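Transcriptional regulator (Actinomyces oris, PDB 5V8C) acts as an LCP-family phosphotransferase that mediates glycosylation of a cell wall-anchored protein in a Gram-positive bacterium. Local coordinates at residues 16-22 and 280-284; 72-76 and 267-271. All coordinates share one frame. Residue numbers count along the deposited sequence, not the author numbering.

Contact 1 (16-22 and 280-284); sequences SPTAGET and RYGYS
Two irregular segments meet here: 280-284, where helix 272-280 runs out, and the loop 16-22, leading into strand 23-28. The helix ends in a Schellman motif with Gly-282 as its C-prime residue (phi/psi 75/22), and loop 16-22 packs against that glycine. The closest CA pair is Thr-18 with Gly-282, at 4.6 Å. Begin at Ser-16, rotamer t: its OG donates a hydrogen bond to Gly-282 O at 2.8 Å and also takes a weak one from Ala-19 N at 3.4 Å. Thr-18 points toward the helix end and sets its CB 3.6 Å from Gly-282 CA, while its carbonyl accepts a hydrogen bond from Arg-59 of strand 52-60. Next, Ala-19 CB lies 3.8 Å from Gly-282 O and 4.2 Å from Tyr-283 CE1. Past Gly-20 (phi/psi -95/-119) the chain is extended through Glu-21 and Thr-22; Thr-22 CB lies 3.3 Å from OH of Tyr-283 (chi1 m), with Thr-22 CG2 at the edge of the Tyr-283 ring. A side chain at 282 would clash with Thr-18 CB and Ala-19 N, which leaves no room for one; positive phi also favours glycine, and the Ser-16 hydroxyl satisfies the carbonyl of Gly-282 itself.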
loop_
_atom_site.group_PDB
_atom_site.type_symbol
_atom_site.label_atom_id
_atom_site.label_comp_id
_atom_site.label_asym_id
_atom_site.label_seq_id
_atom_site.Cartn_x
_atom_site.Cartn_y
_atom_site.Cartn_z
ATOM N N SER A 16 20.942 -2.495 -11.203
ATOM C CA SER A 16 20.613 -3.740 -10.506
ATOM C C SER A 16 20.045 -4.814 -11.446
ATOM O O SER A 16 19.177 -4.516 -12.273
ATOM C CB SER A 16 19.616 -3.465 -9.382
ATOM O OG SER A 16 19.212 -4.651 -8.715
ATOM N N PRO A 17 20.460 -6.089 -11.271
ATOM C CA PRO A 17 19.884 -7.164 -12.094
ATOM C C PRO A 17 18.624 -7.779 -11.468
ATOM O O PRO A 17 17.681 -8.106 -12.192
ATOM C CB PRO A 17 21.025 -8.183 -12.190
ATOM C CG PRO A 17 21.891 -7.929 -10.962
ATOM C CD PRO A 17 21.472 -6.616 -10.330
ATOM N N THR A 18 18.614 -7.934 -10.123
ATOM C CA THR A 18 17.528 -8.536 -9.335
ATOM C C THR A 18 16.246 -7.696 -9.326
ATOM O O THR A 18 15.157 -8.251 -9.184
ATOM C CB THR A 18 17.997 -8.833 -7.904
ATOM O OG1 THR A 18 19.427 -8.829 -7.840
ATOM C CG2 THR A 18 17.435 -10.143 -7.363
ATOM N N ALA A 19 16.373 -6.365 -9.440
ATOM C CA ALA A 19 15.214 -5.478 -9.450
ATOM C C ALA A 19 14.549 -5.543 -10.821
ATOM O O ALA A 19 15.032 -4.936 -11.783
ATOM C CB ALA A 19 15.626 -4.051 -9.112
ATOM N N GLY A 20 13.503 -6.358 -10.912
ATOM C CA GLY A 20 12.760 -6.558 -12.147
ATOM C C GLY A 20 11.551 -5.654 -12.216
ATOM O O GLY A 20 11.684 -4.424 -12.183
ATOM N N GLU A 21 10.360 -6.258 -12.299
ATOM C CA GLU A 21 9.119 -5.494 -12.338
ATOM C C GLU A 21 8.709 -5.098 -10.913
ATOM O O GLU A 21 8.522 -5.967 -10.054
ATOM C CB GLU A 21 8.014 -6.288 -13.043
ATOM C CG GLU A 21 6.774 -5.466 -13.343
ATOM C CD GLU A 21 5.799 -6.130 -14.296
ATOM O OE1 GLU A 21 6.059 -6.110 -15.521
ATOM O OE2 GLU A 21 4.768 -6.657 -13.820
ATOM N N THR A 22 8.652 -3.791 -10.643
ATOM C CA THR A 22 8.234 -3.323 -9.326
ATOM C C THR A 22 7.173 -2.210 -9.475
ATOM O O THR A 22 7.432 -1.134 -10.027
ATOM C CB THR A 22 9.419 -3.009 -8.385
ATOM O OG1 THR A 22 9.041 -2.030 -7.413
ATOM C CG2 THR A 22 10.681 -2.597 -9.114
ATOM N N ARG A 280 17.460 -8.254 -0.483
ATOM C CA ARG A 280 17.050 -9.571 -0.969
ATOM C C ARG A 280 16.388 -9.440 -2.352
ATOM O O ARG A 280 16.733 -10.183 -3.275
ATOM C CB ARG A 280 16.072 -10.235 0.018
ATOM C CG ARG A 280 16.751 -10.817 1.247
ATOM C CD ARG A 280 15.790 -11.584 2.139
ATOM N NE ARG A 280 16.478 -12.140 3.306
ATOM C CZ ARG A 280 16.956 -13.379 3.375
ATOM N NH1 ARG A 280 16.793 -14.219 2.360
ATOM N NH2 ARG A 280 17.587 -13.791 4.467
ATOM N N TYR A 281 15.500 -8.433 -2.500
ATOM C CA TYR A 281 14.753 -8.144 -3.726
ATOM C C TYR A 281 15.502 -7.206 -4.696
ATOM O O TYR A 281 14.906 -6.673 -5.627
ATOM C CB TYR A 281 13.346 -7.615 -3.372
ATOM C CG TYR A 281 12.594 -8.527 -2.423
ATOM C CD1 TYR A 281 12.022 -9.716 -2.872
ATOM C CD2 TYR A 281 12.503 -8.233 -1.069
ATOM C CE1 TYR A 281 11.383 -10.589 -1.992
ATOM C CE2 TYR A 281 11.861 -9.096 -0.180
ATOM C CZ TYR A 281 11.305 -10.274 -0.647
ATOM O OH TYR A 281 10.669 -11.122 0.228
ATOM N N GLY A 282 16.806 -7.046 -4.485
ATOM C CA GLY A 282 17.688 -6.263 -5.350
ATOM C C GLY A 282 17.595 -4.751 -5.272
ATOM O O GLY A 282 18.007 -4.063 -6.212
ATOM N N TYR A 283 17.084 -4.215 -4.151
ATOM C CA TYR A 283 16.967 -2.771 -3.964
ATOM C C TYR A 283 18.114 -2.239 -3.121
ATOM O O TYR A 283 18.345 -2.736 -2.016
ATOM C CB TYR A 283 15.634 -2.396 -3.293
ATOM C CG TYR A 283 14.391 -2.946 -3.959
ATOM C CD1 TYR A 283 14.187 -2.802 -5.329
ATOM C CD2 TYR A 283 13.373 -3.520 -3.209
ATOM C CE1 TYR A 283 13.023 -3.259 -5.940
ATOM C CE2 TYR A 283 12.203 -3.977 -3.806
ATOM C CZ TYR A 283 12.029 -3.843 -5.173
ATOM O OH TYR A 283 10.877 -4.306 -5.762
ATOM N N SER A 284 18.821 -1.219 -3.631
ATOM C CA SER A 284 19.921 -0.564 -2.928
ATOM C C SER A 284 20.055 0.874 -3.441
ATOM O O SER A 284 20.041 1.072 -4.661
ATOM C CB SER A 284 21.224 -1.333 -3.131
ATOM O OG SER A 284 22.273 -0.781 -2.353
#

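Contact 2 (72-76 and 267-271); sequences RDLTI and IVSPN. With PO4 (phosphate ion), chain C.
A single backbone hydrogen bond pins the first strand of the beta-hairpin 75-77/83-85 of this LCP-family domain to the loop 267-271, which leads into helix 272-280. Their touching parts run 61° apart, so the loop, which has no regular strand, crosses obliquely. Arg-72 and Asp-73 (phi/psi -60/-33 and -80/-10) form a turn before the chain extends at Leu-74 (-63/126). Val-268 gives up the largest area. It is extended (phi/psi -89/104), its chi1 of 30° lies off the usual wells, and its CG1 sits 3.3 Å from Asp-73 O and, with Asp-73 chi1 p, 3.5 Å from Asp-73 OD2. Its carbonyl O accepts a nearly straight hydrogen bond from Thr-75 N at 2.8 Å and lies 3.6 Å from Leu-74 CA. In CA register, Leu-74 faces Val-268 at 5.2 Å and Thr-75 faces Ser-269 at 5.4 Å. Thr-75 (phi/psi -96/135, chi1 m) places its CB 3.8 Å from Ile-267 CD1. Leu-74, in rotamer tp, directs CD1 to the loop, 4.3 Å from Val-268 CG2 and 4.0 Å from Pro-270 CG; Ile-76 CG2 adds a contact of 3.9 Å to the same Pro-270 CG. Leu-105 of helix 94-105 touches Leu-74, Ile-76 and Pro-270, joining the helix to this apolar patch. Asn-271 follows as N-cap residue of helix 272-280. Arg-72 takes no part in the contact; its NH2 makes a weak hydrogen bond of 3.5 Å to O3 of a phosphate ion, probably from the crystallisation liquor. Back at the crossing, Pro-270 CD rests 3.4 Å from Thr-75 O.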
loop_
_atom_site.group_PDB
_atom_site.type_symbol
_atom_site.label_atom_id
_atom_site.label_comp_id
_atom_site.label_asym_id
_atom_site.label_seq_id
_atom_site.Cartn_x
_atom_site.Cartn_y
_atom_site.Cartn_z
ATOM N N ARG A 72 4.197 4.721 6.211
ATOM C CA ARG A 72 4.075 6.124 5.789
ATOM C C ARG A 72 4.930 7.112 6.605
ATOM O O ARG A 72 5.389 8.122 6.070
ATOM C CB ARG A 72 2.592 6.558 5.779
ATOM C CG ARG A 72 1.926 6.568 7.168
ATOM C CD ARG A 72 0.475 7.040 7.173
ATOM N NE ARG A 72 0.311 8.408 6.668
ATOM C CZ ARG A 72 0.537 9.509 7.380
ATOM N NH1 ARG A 72 0.977 9.421 8.629
ATOM N NH2 ARG A 72 0.335 10.706 6.845
ATOM N N ASP A 73 5.125 6.817 7.900
ATOM C CA ASP A 73 5.880 7.656 8.833
ATOM C C ASP A 73 7.388 7.470 8.686
ATOM O O ASP A 73 8.148 8.261 9.232
ATOM C CB ASP A 73 5.418 7.421 10.286
ATOM C CG ASP A 73 5.272 5.957 10.689
ATOM O OD1 ASP A 73 4.407 5.260 10.103
ATOM O OD2 ASP A 73 5.974 5.527 11.638
ATOM N N LEU A 74 7.819 6.462 7.903
ATOM C CA LEU A 74 9.239 6.181 7.664
ATOM C C LEU A 74 9.933 7.357 6.949
ATOM O O LEU A 74 9.462 7.818 5.915
ATOM C CB LEU A 74 9.387 4.870 6.870
ATOM C CG LEU A 74 10.780 4.500 6.360
ATOM C CD1 LEU A 74 11.593 3.768 7.429
ATOM C CD2 LEU A 74 10.686 3.686 5.088
ATOM N N THR A 75 11.033 7.847 7.529
ATOM C CA THR A 75 11.817 8.960 6.992
ATOM C C THR A 75 12.979 8.387 6.182
ATOM O O THR A 75 13.602 7.415 6.610
ATOM C CB THR A 75 12.285 9.866 8.139
ATOM O OG1 THR A 75 11.182 10.130 9.009
ATOM C CG2 THR A 75 12.888 11.173 7.654
ATOM N N ILE A 76 13.228 8.946 4.990
ATOM C CA ILE A 76 14.284 8.492 4.082
ATOM C C ILE A 76 15.001 9.688 3.411
ATOM O O ILE A 76 14.548 10.824 3.549
ATOM C CB ILE A 76 13.711 7.513 3.011
ATOM C CG1 ILE A 76 12.558 8.158 2.214
ATOM C CG2 ILE A 76 13.314 6.158 3.614
ATOM C CD1 ILE A 76 12.439 7.695 0.786
ATOM N N ILE A 267 12.812 10.041 15.171
ATOM C CA ILE A 267 12.637 9.829 13.737
ATOM C C ILE A 267 12.720 8.323 13.407
ATOM O O ILE A 267 13.629 7.637 13.883
ATOM C CB ILE A 267 13.590 10.724 12.876
ATOM C CG1 ILE A 267 14.868 9.995 12.433
ATOM C CG2 ILE A 267 13.924 12.055 13.554
ATOM C CD1 ILE A 267 14.835 9.607 10.976
ATOM N N VAL A 268 11.748 7.809 12.634
ATOM C CA VAL A 268 11.725 6.395 12.253
ATOM C C VAL A 268 12.511 6.213 10.944
ATOM O O VAL A 268 12.078 6.620 9.864
ATOM C CB VAL A 268 10.304 5.740 12.278
ATOM C CG1 VAL A 268 9.193 6.739 11.972
ATOM C CG2 VAL A 268 10.213 4.502 11.384
ATOM N N SER A 269 13.725 5.689 11.083
ATOM C CA SER A 269 14.669 5.529 9.985
ATOM C C SER A 269 14.855 4.062 9.569
ATOM O O SER A 269 14.676 3.165 10.399
ATOM C CB SER A 269 16.014 6.136 10.379
ATOM O OG SER A 269 16.419 7.124 9.445
ATOM N N PRO A 270 15.266 3.782 8.312
ATOM C CA PRO A 270 15.530 2.384 7.936
ATOM C C PRO A 270 16.755 1.849 8.669
ATOM O O PRO A 270 17.793 2.516 8.717
ATOM C CB PRO A 270 15.760 2.443 6.414
ATOM C CG PRO A 270 15.348 3.831 5.989
ATOM C CD PRO A 270 15.549 4.699 7.192
ATOM N N ASN A 271 16.606 0.677 9.298
ATOM C CA ASN A 271 17.689 0.012 10.022
ATOM C C ASN A 271 18.321 -1.089 9.163
ATOM O O ASN A 271 17.940 -1.249 7.997
ATOM C CB ASN A 271 17.193 -0.545 11.371
ATOM C CG ASN A 271 15.994 -1.470 11.325
ATOM O OD1 ASN A 271 15.378 -1.755 12.351
ATOM N ND2 ASN A 271 15.633 -1.975 10.161
HETATM P P PO4 C . -0.169 13.347 10.331
HETATM O O1 PO4 C . -0.088 14.897 10.718
HETATM O O2 PO4 C . 1.316 12.760 10.228
HETATM O O3 PO4 C . -0.896 13.190 8.914
HETATM O O4 PO4 C . -0.969 12.575 11.416
#

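Overall arrangement
From the N terminus, the chain reaches 16-22 just before strand 23-28 of the central mixed sheet. It then passes through strands 52-60 and 65-70 to 72-76, where the hairpin begins. Contact 2 closes a loop of 190 residues when the chain returns at 267-271, beyond edge strand 252-256. Helix 272-280 follows at once, and contact 1 closes the longer, 257-residue loop at 280-284, so the smaller loop lies wholly within the larger. The two contacts thus flank helix 272-280, contact 2 just before its start, by the hairpin, and contact 1 at its finish, beside the entry to strand 23-28. They do not touch: their centres are 21 Å apart and their nearest atoms about 10 Å.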